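Local coordinates for protein D-aminoacyl-tRNA deacylase 1 (Homo sapiens, PDB 2OKV) that removes D-amino acids, and glycine mischarged onto tRNA(Ala), from aminoacyl-tRNAs as a homodimeric editing enzyme, and also binds DNA, at residues R10-V15 against Q132-N137; I33-T38 against A96-Q101; E43-K48 against I143-P148; D69-I74 against T116-L121. All blocks are in the same frame, centred on the assembly; numbering follows the deposited sequence.

Contact 1 is a beta ladder, carried by backbone hydrogen bonds, with one apolar and one polar face, whereas contact 3 lays helix 39-51 on strand 141-146, outermost in the five-stranded sheet within this chain, and relies on side-chain packing. Contact 4 reaches the same sheet near its other side, mixing one tyrosine hydroxyl bond, one backbone bond and apolar packing. These three are partly buried. Contact 2, largely buried though near the chain's periphery, joins two loops away from the annotated sites through a single backbone bond and a methionine. Contacts 2 and 3 touch at Asp37 and Pro148, contacts 3 and 4 at Val46 and Thr116; contacts 1 and 3 both meet the second subunit.

Contact 1: residues R10-V15 against Q132-N137; sequences RASVTV and QVHIQN
Strands 10-15 and 132-137 run antiparallel, and the two faces of their ladder differ sharply. On the packed face, Ala11, Val13, Val133 and Ile135 are buried. Val13 and Val133 form a non-hydrogen-bonded pair whose side chains lie side by side, with Val13 CG2 4.2 Å from Val133 CG1. Both valines hold CG1 anti to the backbone N. Leu75 of strand 73-78 packs on Ala11 and Val13, and Val77 on Val13, while Ile135 leans on Gln6 and Val8, its side chain about 5 Å from the bound magnesium ion and beside Cys28.

Between the faces, Ser12 and His134 make a hydrogen-bonded pair: Ser12 N gives to His134 O at 2.9 Å, and His134 N returns a bond to Ser12 O at 2.7 Å. Thr14 N meets Gln132 O almost straight (173°). Here strand 10-15 is the middle of a three-stranded antiparallel sheet, and strand 131-137 pairs on its far side with a strand of the second subunit, so the sheet runs on through the homodimer.

The polar face is looser. His134 CB sits 3.5 Å from Ser12 OG, and the ring crosses Thr14 obliquely, CE1 being 3.9 Å from Thr14 OG1. Gln132 bends at chi2 (-66°), turning its amide from Thr14 to Gln136 and Asp138 of the second subunit. At the exposed end, Arg10 runs alongside the extended Gln136, its guanidinium 51° from the amide plane.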
# COMPACT_ATOMS: atom_id res chain seq x y z
N ARG B 10 -14.54 0.70 -1.98
CA ARG B 10 -14.84 -0.71 -2.16
C ARG B 10 -13.54 -1.48 -2.44
O ARG B 10 -12.53 -0.89 -2.77
CB ARG B 10 -15.86 -0.92 -3.29
CG ARG B 10 -15.42 -0.37 -4.65
CD ARG B 10 -16.47 -0.60 -5.75
NE ARG B 10 -17.76 0.04 -5.46
CZ ARG B 10 -18.05 1.33 -5.66
NH1 ARG B 10 -17.16 2.17 -6.17
NH2 ARG B 10 -19.27 1.78 -5.36
N ALA B 11 -13.58 -2.80 -2.32
CA ALA B 11 -12.40 -3.61 -2.59
C ALA B 11 -12.86 -5.02 -2.84
O ALA B 11 -13.91 -5.43 -2.36
CB ALA B 11 -11.46 -3.56 -1.40
N SER B 12 -12.08 -5.78 -3.61
CA SER B 12 -12.43 -7.18 -3.85
C SER B 12 -11.21 -7.98 -4.23
O SER B 12 -10.17 -7.43 -4.59
CB SER B 12 -13.49 -7.29 -4.94
OG SER B 12 -13.03 -6.71 -6.14
N VAL B 13 -11.35 -9.29 -4.13
CA VAL B 13 -10.30 -10.23 -4.51
C VAL B 13 -10.89 -11.15 -5.54
O VAL B 13 -11.99 -11.71 -5.34
CB VAL B 13 -9.80 -11.03 -3.28
CG1 VAL B 13 -8.89 -12.19 -3.70
CG2 VAL B 13 -9.10 -10.10 -2.28
N THR B 14 -10.14 -11.30 -6.64
CA THR B 14 -10.43 -12.28 -7.69
C THR B 14 -9.26 -13.28 -7.78
O THR B 14 -8.11 -12.92 -7.57
CB THR B 14 -10.60 -11.56 -9.05
OG1 THR B 14 -11.84 -10.84 -9.05
CG2 THR B 14 -10.66 -12.53 -10.14
N VAL B 15 -9.58 -14.54 -8.10
CA VAL B 15 -8.58 -15.55 -8.44
C VAL B 15 -9.00 -16.15 -9.79
O VAL B 15 -10.01 -16.83 -9.87
CB VAL B 15 -8.49 -16.66 -7.35
CG1 VAL B 15 -7.65 -17.89 -7.83
CG2 VAL B 15 -7.96 -16.09 -6.06
N GLN B 132 -5.89 -11.11 -7.84
CA GLN B 132 -5.99 -9.70 -8.16
C GLN B 132 -6.78 -9.08 -7.04
O GLN B 132 -7.89 -9.48 -6.77
CB GLN B 132 -6.73 -9.49 -9.48
CG GLN B 132 -6.07 -10.21 -10.66
CD GLN B 132 -4.71 -9.64 -10.99
OE1 GLN B 132 -4.56 -8.44 -11.20
NE2 GLN B 132 -3.70 -10.49 -11.02
N VAL B 133 -6.17 -8.11 -6.36
CA VAL B 133 -6.82 -7.40 -5.29
C VAL B 133 -7.20 -6.04 -5.85
O VAL B 133 -6.33 -5.20 -6.11
CB VAL B 133 -5.89 -7.28 -4.04
CG1 VAL B 133 -6.69 -6.74 -2.84
CG2 VAL B 133 -5.29 -8.70 -3.72
N HIS B 134 -8.50 -5.86 -6.10
CA HIS B 134 -9.03 -4.62 -6.65
C HIS B 134 -9.24 -3.67 -5.48
O HIS B 134 -10.00 -3.94 -4.58
CB HIS B 134 -10.35 -4.88 -7.40
CG HIS B 134 -10.20 -5.74 -8.62
ND1 HIS B 134 -9.93 -7.09 -8.55
CD2 HIS B 134 -10.28 -5.44 -9.93
CE1 HIS B 134 -9.85 -7.59 -9.77
NE2 HIS B 134 -10.07 -6.61 -10.63
N ILE B 135 -8.49 -2.57 -5.46
CA ILE B 135 -8.52 -1.66 -4.34
C ILE B 135 -8.94 -0.29 -4.83
O ILE B 135 -8.18 0.35 -5.57
CB ILE B 135 -7.13 -1.58 -3.64
CG1 ILE B 135 -6.70 -2.98 -3.17
CG2 ILE B 135 -7.17 -0.60 -2.46
CD1 ILE B 135 -5.30 -3.08 -2.59
N GLN B 136 -10.13 0.17 -4.43
CA GLN B 136 -10.52 1.54 -4.77
C GLN B 136 -10.16 2.44 -3.59
O GLN B 136 -10.97 2.65 -2.67
CB GLN B 136 -11.99 1.66 -5.18
CG GLN B 136 -12.32 3.08 -5.73
CD GLN B 136 -13.76 3.30 -6.16
OE1 GLN B 136 -14.33 4.39 -5.94
NE2 GLN B 136 -14.35 2.29 -6.79
N ASN B 137 -8.92 2.93 -3.61
CA ASN B 137 -8.36 3.70 -2.51
C ASN B 137 -9.02 5.08 -2.46
O ASN B 137 -8.89 5.86 -3.40
CB ASN B 137 -6.84 3.79 -2.66
CG ASN B 137 -6.15 4.35 -1.40
OD1 ASN B 137 -6.67 5.21 -0.72
ND2 ASN B 137 -4.97 3.82 -1.09

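Contact 2: residues I33-T38 against A96-Q101; sequences ISLEDT and AMPTEQ
Ala96 opens the meeting of loop 96-98 with the turn that follows strand 26-32. It forms a single backbone bridge with Ser34, Ala96 CA 4.3 Å from Ser34 CA, with Leu35 bonded to Leu95 alongside, while its methyl is directed away from the turn, where Phe80 and Gln83 touch it. Leu35 CG rests near the Ala96 carbonyl.

Met97 carries most of the contact. Its N-H points straight at Ile33 O (3.0 Å, 177°), although the nitrogen stands above the carbonyl plane. The side chain leaves with CG anti to the backbone N and stays extended through chi2 until a bend at chi3 (-76°) brings the methyl back over the turn. There Met97 CE comes 3.7 Å from Ile33 CG2 and 3.4 Å from Ser34 O, with SD alongside the same isoleucine methyl. Ile33 leads into a type I beta turn, Ser34 to Asp37, closed by Asp37 N to Ser34 O and braced by Ser34 N, which gives a 2.7 Å hydrogen bond to Asp37 OD2 from above the carboxylate plane.

Pro98 follows at the N-cap position of helix 99-116, as Thr38 does for helix 39-51, so both loops lead into helices. Pro98 CD touches Leu35 CD2 at 3.9 Å, the two side chains crossing at about a right angle at the exposed side.

Asp37 is held by the Ser34 N-H and, at OD1, by the Met1 amine, which would favour its charged form, although the nearby Glu41 carboxylate would oppose it; across the contact one backbone bond sets the alignment and the Met97 thioether fills in beside it.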
# COMPACT_ATOMS: atom_id res chain seq x y z
N ILE B 33 3.71 -10.87 7.67
CA ILE B 33 4.08 -11.62 8.87
C ILE B 33 5.55 -12.03 8.84
O ILE B 33 6.02 -12.68 7.89
CB ILE B 33 3.21 -12.90 9.05
CG1 ILE B 33 1.72 -12.55 9.17
CG2 ILE B 33 3.67 -13.72 10.26
CD1 ILE B 33 0.79 -13.73 8.73
N SER B 34 6.29 -11.67 9.88
CA SER B 34 7.71 -11.97 9.94
C SER B 34 7.96 -13.21 10.78
O SER B 34 7.13 -13.59 11.61
CB SER B 34 8.48 -10.80 10.53
OG SER B 34 8.81 -11.05 11.88
N LEU B 35 9.12 -13.83 10.54
CA LEU B 35 9.65 -14.94 11.32
C LEU B 35 9.59 -14.76 12.83
O LEU B 35 9.32 -15.71 13.57
CB LEU B 35 11.12 -15.17 10.95
CG LEU B 35 11.50 -16.35 10.06
CD1 LEU B 35 13.00 -16.30 9.74
CD2 LEU B 35 11.14 -17.68 10.71
N GLU B 36 9.88 -13.55 13.30
CA GLU B 36 9.96 -13.28 14.74
C GLU B 36 8.60 -12.97 15.37
O GLU B 36 8.50 -12.82 16.59
CB GLU B 36 10.99 -12.18 15.05
CG GLU B 36 12.30 -12.71 15.65
CD GLU B 36 13.03 -11.65 16.48
OE1 GLU B 36 13.52 -11.98 17.59
OE2 GLU B 36 13.12 -10.49 16.03
N ASP B 37 7.55 -12.92 14.54
CA ASP B 37 6.20 -12.58 15.00
C ASP B 37 5.62 -13.62 15.98
O ASP B 37 5.84 -14.83 15.85
CB ASP B 37 5.25 -12.32 13.83
CG ASP B 37 5.44 -10.93 13.20
OD1 ASP B 37 6.02 -10.00 13.83
OD2 ASP B 37 4.99 -10.76 12.05
N THR B 38 4.87 -13.13 16.96
CA THR B 38 4.42 -13.94 18.07
C THR B 38 2.94 -13.59 18.33
O THR B 38 2.37 -12.75 17.63
CB THR B 38 5.35 -13.65 19.27
OG1 THR B 38 5.66 -14.85 19.97
CG2 THR B 38 4.78 -12.62 20.20
N ALA B 96 10.53 -12.83 6.19
CA ALA B 96 9.14 -13.28 6.15
C ALA B 96 9.02 -14.69 6.74
O ALA B 96 9.92 -15.52 6.56
CB ALA B 96 8.60 -13.24 4.74
N MET B 97 7.91 -14.94 7.44
CA MET B 97 7.62 -16.28 7.96
C MET B 97 7.27 -17.23 6.80
O MET B 97 6.43 -16.87 5.96
CB MET B 97 6.48 -16.23 8.98
CG MET B 97 6.20 -17.54 9.72
SD MET B 97 4.75 -17.36 10.79
CE MET B 97 5.41 -16.42 12.17
N PRO B 98 7.92 -18.41 6.73
CA PRO B 98 7.60 -19.44 5.73
C PRO B 98 6.11 -19.82 5.71
O PRO B 98 5.47 -19.88 6.77
CB PRO B 98 8.45 -20.64 6.16
CG PRO B 98 9.00 -20.32 7.51
CD PRO B 98 9.04 -18.83 7.60
N THR B 99 5.59 -20.08 4.51
CA THR B 99 4.15 -20.30 4.29
C THR B 99 3.47 -21.41 5.11
O THR B 99 2.27 -21.33 5.37
CB THR B 99 3.84 -20.51 2.79
OG1 THR B 99 4.75 -21.47 2.25
CG2 THR B 99 3.99 -19.20 2.02
N GLU B 100 4.22 -22.43 5.50
CA GLU B 100 3.68 -23.53 6.31
C GLU B 100 3.18 -23.02 7.67
O GLU B 100 2.03 -23.30 8.07
CB GLU B 100 4.72 -24.64 6.49
CG GLU B 100 5.06 -25.42 5.22
CD GLU B 100 6.22 -24.83 4.42
OE1 GLU B 100 7.05 -25.63 3.91
OE2 GLU B 100 6.31 -23.59 4.28
N GLN B 101 4.03 -22.26 8.36
CA GLN B 101 3.65 -21.65 9.62
C GLN B 101 2.80 -20.41 9.39
O GLN B 101 1.86 -20.15 10.16
CB GLN B 101 4.87 -21.30 10.48
CG GLN B 101 4.49 -20.89 11.91
CD GLN B 101 5.63 -20.21 12.67
OE1 GLN B 101 6.80 -20.34 12.32
NE2 GLN B 101 5.28 -19.48 13.73

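Contact 3: residues E43-K48 against I143-P148; sequences EHMVRK and IELESP
Helix 39-51 packs against the five-stranded sheet here, roughly antiparallel (153°) to strand 141-146, the outermost within this chain, in an alpha-on-beta layer whose local axes come within 9.3 Å. Met45 is the main wedge. CG stands anti to the backbone N (chi1 -176°), and successive bends at chi2 and chi3 curl the thioether toward the strand. Its sulphur then lies obliquely across Leu145, with SD 4.0 Å from Leu145 CB, while CE reaches past to the backbone, 3.8 Å from Leu145 O and 3.9 Å from Ser147 N. Leu145 faces the helix with CG anti to its own carbonyl carbon, and CD1 touches both the Met45 sulphur and CB of Lys48. Phe109 of helix 99-116 and Ala3 of strand 2-8 close in around Met45, and Val5 and Ile49 around Leu145.

Lys48 starts with CG beside its backbone N, then bends back toward the strand at chi3 and chi4; CE is 3.4 Å from Glu146 O. The side chain of Glu146 leaves on the other side of the strand and has a long, weak ion pair with Lys2. Pro150 also touches both His44 and Lys48.

Beyond the strand end, Ser147 turns its hydroxyl anti to the backbone N and into the helix surface, where Ser147 OG sits 3.1 Å from His44 CB.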
# COMPACT_ATOMS: atom_id res chain seq x y z
N GLU B 43 -1.91 -9.90 18.40
CA GLU B 43 -2.91 -9.16 19.20
C GLU B 43 -2.77 -7.65 19.11
O GLU B 43 -3.76 -6.92 19.00
CB GLU B 43 -2.90 -9.65 20.65
CG GLU B 43 -3.39 -11.09 20.75
CD GLU B 43 -3.51 -11.65 22.16
OE1 GLU B 43 -3.45 -10.86 23.13
OE2 GLU B 43 -3.67 -12.89 22.30
N HIS B 44 -1.52 -7.18 19.13
CA HIS B 44 -1.24 -5.74 19.00
C HIS B 44 -1.64 -5.18 17.63
O HIS B 44 -2.22 -4.10 17.54
CB HIS B 44 0.22 -5.45 19.31
CG HIS B 44 0.54 -5.42 20.78
ND1 HIS B 44 0.16 -6.42 21.66
CD2 HIS B 44 1.22 -4.51 21.52
CE1 HIS B 44 0.58 -6.12 22.87
NE2 HIS B 44 1.24 -4.98 22.82
N MET B 45 -1.34 -5.92 16.57
CA MET B 45 -1.70 -5.49 15.21
C MET B 45 -3.22 -5.45 15.00
O MET B 45 -3.74 -4.50 14.41
CB MET B 45 -1.02 -6.35 14.15
CG MET B 45 -1.27 -5.90 12.69
SD MET B 45 -0.73 -4.21 12.35
CE MET B 45 1.04 -4.40 12.13
N VAL B 46 -3.93 -6.47 15.49
CA VAL B 46 -5.39 -6.46 15.46
C VAL B 46 -5.95 -5.17 16.13
O VAL B 46 -6.77 -4.47 15.54
CB VAL B 46 -5.97 -7.69 16.16
CG1 VAL B 46 -7.46 -7.53 16.41
CG2 VAL B 46 -5.71 -8.96 15.32
N ARG B 47 -5.50 -4.89 17.34
CA ARG B 47 -5.97 -3.70 18.07
C ARG B 47 -5.71 -2.42 17.28
O ARG B 47 -6.58 -1.53 17.21
CB ARG B 47 -5.33 -3.63 19.45
CG ARG B 47 -6.08 -4.45 20.49
CD ARG B 47 -5.60 -4.19 21.92
NE ARG B 47 -4.70 -5.26 22.37
CZ ARG B 47 -3.40 -5.10 22.62
NH1 ARG B 47 -2.83 -3.90 22.50
NH2 ARG B 47 -2.68 -6.14 23.01
N LYS B 48 -4.53 -2.31 16.67
CA LYS B 48 -4.18 -1.11 15.91
C LYS B 48 -5.06 -0.93 14.68
O LYS B 48 -5.51 0.19 14.40
CB LYS B 48 -2.70 -1.10 15.49
CG LYS B 48 -1.72 -0.88 16.64
CD LYS B 48 -0.38 -1.52 16.31
CE LYS B 48 0.58 -0.55 15.67
NZ LYS B 48 1.41 0.09 16.73
N ILE B 143 -1.87 4.01 5.18
CA ILE B 143 -1.15 4.09 6.45
C ILE B 143 -0.28 2.85 6.62
O ILE B 143 -0.77 1.73 6.41
CB ILE B 143 -2.14 4.20 7.64
CG1 ILE B 143 -2.96 5.51 7.57
CG2 ILE B 143 -1.42 4.02 9.01
CD1 ILE B 143 -2.17 6.78 7.87
N GLU B 144 0.98 3.04 7.01
CA GLU B 144 1.87 1.94 7.35
C GLU B 144 1.82 1.68 8.86
O GLU B 144 1.98 2.61 9.66
CB GLU B 144 3.30 2.26 6.92
CG GLU B 144 3.48 2.42 5.41
CD GLU B 144 4.91 2.79 5.01
OE1 GLU B 144 5.15 2.98 3.80
OE2 GLU B 144 5.79 2.89 5.89
N LEU B 145 1.60 0.42 9.22
CA LEU B 145 1.59 -0.01 10.62
C LEU B 145 2.66 -1.06 10.86
O LEU B 145 2.97 -1.87 9.98
CB LEU B 145 0.22 -0.60 10.99
CG LEU B 145 -1.05 0.28 10.95
CD1 LEU B 145 -2.28 -0.59 11.30
CD2 LEU B 145 -0.92 1.51 11.88
N GLU B 146 3.23 -1.05 12.07
CA GLU B 146 4.19 -2.07 12.46
C GLU B 146 4.01 -2.42 13.95
O GLU B 146 3.74 -1.54 14.77
CB GLU B 146 5.61 -1.59 12.16
CG GLU B 146 6.68 -2.57 12.59
CD GLU B 146 7.88 -2.63 11.65
OE1 GLU B 146 8.57 -3.68 11.67
OE2 GLU B 146 8.11 -1.65 10.90
N SER B 147 4.18 -3.69 14.30
CA SER B 147 3.93 -4.09 15.69
C SER B 147 5.09 -4.56 16.56
O SER B 147 5.05 -4.40 17.79
CB SER B 147 2.76 -5.04 15.83
OG SER B 147 2.51 -5.23 17.21
N PRO B 148 6.11 -5.20 15.97
CA PRO B 148 7.33 -5.32 16.78
C PRO B 148 7.55 -4.05 17.62
O PRO B 148 7.98 -4.16 18.77
CB PRO B 148 8.42 -5.48 15.73
CG PRO B 148 7.74 -6.27 14.63
CD PRO B 148 6.24 -5.90 14.68

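Contact 4: residues D69-I74 against T116-L121; sequences DKQYEI and TYRPEL
Tyr117, the first residue to leave helical geometry after helix 99-116, reaches from its loop to the start of strand 73-78. From CB the ring is carried anti to the backbone N (chi1 -171°), toward residues 71-74. One flank meets Ile74: CD2 is 3.9 Å from Ile74 CD1, with CE2 only slightly farther from the same methyl as the two side chains cross obliquely. The opposite flank turns CE1 toward the Gln71 amide, whose plane is nearly perpendicular to the ring (81°). CE2 and CZ then pass beside the Tyr72 carbonyl, and at the tip Tyr117 OH donates to Tyr72 O at 2.6 Å, lying in the carbonyl plane on a lone pair. That carbonyl follows directly on a Schellman motif, in which Gln71, with positive phi, ends helix 67-70; the phenol therefore grips the chain just where helix gives way to strand.

A second bond is made by Leu121, last residue of the 3-10 segment 119-121: Ile74 N gives to Leu121 O at 2.9 Å, nearly along the C=O axis. Leu121 packs beside the two bonds, its CB 3.9 Å from Tyr72 O and its CD2 3.9 Å from Glu73 CG. Glu73 itself points its carboxylate elsewhere, to Gly24 N and in a salt bridge to Lys123.

Ile74 and Tyr117 both lie against Leu50 of helix 39-51 and Ile122 of strand 122-124, and Ile74 also packs on Ile27 and Val29 of strand 26-32, so this pair sits between helix 39-51 and the five-stranded sheet, while Gln71 and Arg118 lie on the exposed side.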
# COMPACT_ATOMS: atom_id res chain seq x y z
N ASP B 69 -15.96 2.11 14.60
CA ASP B 69 -16.86 3.25 14.86
C ASP B 69 -17.89 3.39 13.74
O ASP B 69 -19.06 3.70 14.01
CB ASP B 69 -16.07 4.56 14.97
CG ASP B 69 -15.20 4.62 16.20
OD1 ASP B 69 -15.55 3.99 17.22
OD2 ASP B 69 -14.15 5.30 16.15
N LYS B 70 -17.44 3.17 12.50
CA LYS B 70 -18.28 3.34 11.32
C LYS B 70 -19.10 2.09 10.99
O LYS B 70 -20.00 2.14 10.14
CB LYS B 70 -17.42 3.70 10.10
CG LYS B 70 -16.63 5.00 10.21
CD LYS B 70 -17.55 6.21 10.37
CE LYS B 70 -18.09 6.69 9.03
NZ LYS B 70 -18.84 7.99 9.22
N GLN B 71 -18.78 0.98 11.67
CA GLN B 71 -19.32 -0.33 11.35
C GLN B 71 -19.08 -0.62 9.87
O GLN B 71 -19.96 -1.10 9.16
CB GLN B 71 -20.81 -0.45 11.73
CG GLN B 71 -21.10 -0.34 13.23
CD GLN B 71 -20.86 -1.64 14.01
OE1 GLN B 71 -20.12 -1.66 14.99
NE2 GLN B 71 -21.51 -2.73 13.57
N TYR B 72 -17.86 -0.32 9.41
CA TYR B 72 -17.46 -0.55 8.04
C TYR B 72 -16.76 -1.91 7.94
O TYR B 72 -16.63 -2.63 8.94
CB TYR B 72 -16.56 0.59 7.53
CG TYR B 72 -17.30 1.85 7.08
CD1 TYR B 72 -16.59 3.02 6.76
CD2 TYR B 72 -18.70 1.88 6.97
CE1 TYR B 72 -17.25 4.17 6.33
CE2 TYR B 72 -19.37 3.04 6.55
CZ TYR B 72 -18.63 4.18 6.23
OH TYR B 72 -19.29 5.32 5.81
N GLU B 73 -16.32 -2.27 6.74
CA GLU B 73 -15.78 -3.62 6.51
C GLU B 73 -14.25 -3.61 6.45
O GLU B 73 -13.63 -2.55 6.34
CB GLU B 73 -16.34 -4.23 5.23
CG GLU B 73 -17.81 -4.67 5.32
CD GLU B 73 -18.44 -4.86 3.94
OE1 GLU B 73 -18.76 -6.02 3.58
OE2 GLU B 73 -18.61 -3.85 3.22
N ILE B 74 -13.66 -4.80 6.54
CA ILE B 74 -12.22 -4.96 6.45
C ILE B 74 -11.94 -6.12 5.48
O ILE B 74 -12.48 -7.20 5.65
CB ILE B 74 -11.58 -5.32 7.82
CG1 ILE B 74 -11.88 -4.24 8.87
CG2 ILE B 74 -10.06 -5.56 7.66
CD1 ILE B 74 -11.47 -4.61 10.28
N THR B 116 -12.83 -9.96 17.93
CA THR B 116 -12.70 -8.63 18.54
C THR B 116 -13.67 -7.64 17.90
O THR B 116 -14.09 -6.67 18.54
CB THR B 116 -11.24 -8.09 18.43
OG1 THR B 116 -10.36 -9.02 19.07
CG2 THR B 116 -11.08 -6.71 19.11
N TYR B 117 -13.99 -7.86 16.62
CA TYR B 117 -14.93 -7.02 15.86
C TYR B 117 -16.19 -7.83 15.53
O TYR B 117 -16.77 -8.44 16.42
CB TYR B 117 -14.24 -6.49 14.59
CG TYR B 117 -15.00 -5.43 13.80
CD1 TYR B 117 -16.07 -4.70 14.37
CD2 TYR B 117 -14.63 -5.14 12.49
CE1 TYR B 117 -16.76 -3.71 13.63
CE2 TYR B 117 -15.30 -4.17 11.75
CZ TYR B 117 -16.35 -3.45 12.32
OH TYR B 117 -16.98 -2.51 11.55
N ARG B 118 -16.60 -7.83 14.27
CA ARG B 118 -17.74 -8.63 13.82
C ARG B 118 -17.29 -9.53 12.66
O ARG B 118 -16.75 -9.04 11.67
CB ARG B 118 -18.90 -7.72 13.38
CG ARG B 118 -19.45 -6.81 14.49
CD ARG B 118 -20.71 -6.07 14.07
NE ARG B 118 -21.19 -5.18 15.14
CZ ARG B 118 -22.07 -5.51 16.08
NH1 ARG B 118 -22.42 -4.62 17.01
NH2 ARG B 118 -22.62 -6.73 16.10
N PRO B 119 -17.53 -10.85 12.79
CA PRO B 119 -17.05 -11.80 11.78
C PRO B 119 -17.54 -11.49 10.37
O PRO B 119 -16.77 -11.60 9.41
CB PRO B 119 -17.63 -13.14 12.25
CG PRO B 119 -17.88 -12.95 13.72
CD PRO B 119 -18.28 -11.52 13.86
N GLU B 120 -18.80 -11.07 10.25
CA GLU B 120 -19.44 -10.85 8.94
C GLU B 120 -18.90 -9.65 8.19
O GLU B 120 -19.12 -9.53 6.98
CB GLU B 120 -20.96 -10.74 9.10
CG GLU B 120 -21.45 -9.44 9.74
CD GLU B 120 -21.42 -9.45 11.27
OE1 GLU B 120 -21.04 -10.48 11.87
OE2 GLU B 120 -21.79 -8.42 11.87
N LEU B 121 -18.21 -8.76 8.90
CA LEU B 121 -17.62 -7.57 8.30
C LEU B 121 -16.14 -7.73 7.98
O LEU B 121 -15.48 -6.77 7.54
CB LEU B 121 -17.84 -6.36 9.23
CG LEU B 121 -19.29 -6.06 9.61
CD1 LEU B 121 -19.33 -4.98 10.68
CD2 LEU B 121 -20.11 -5.64 8.38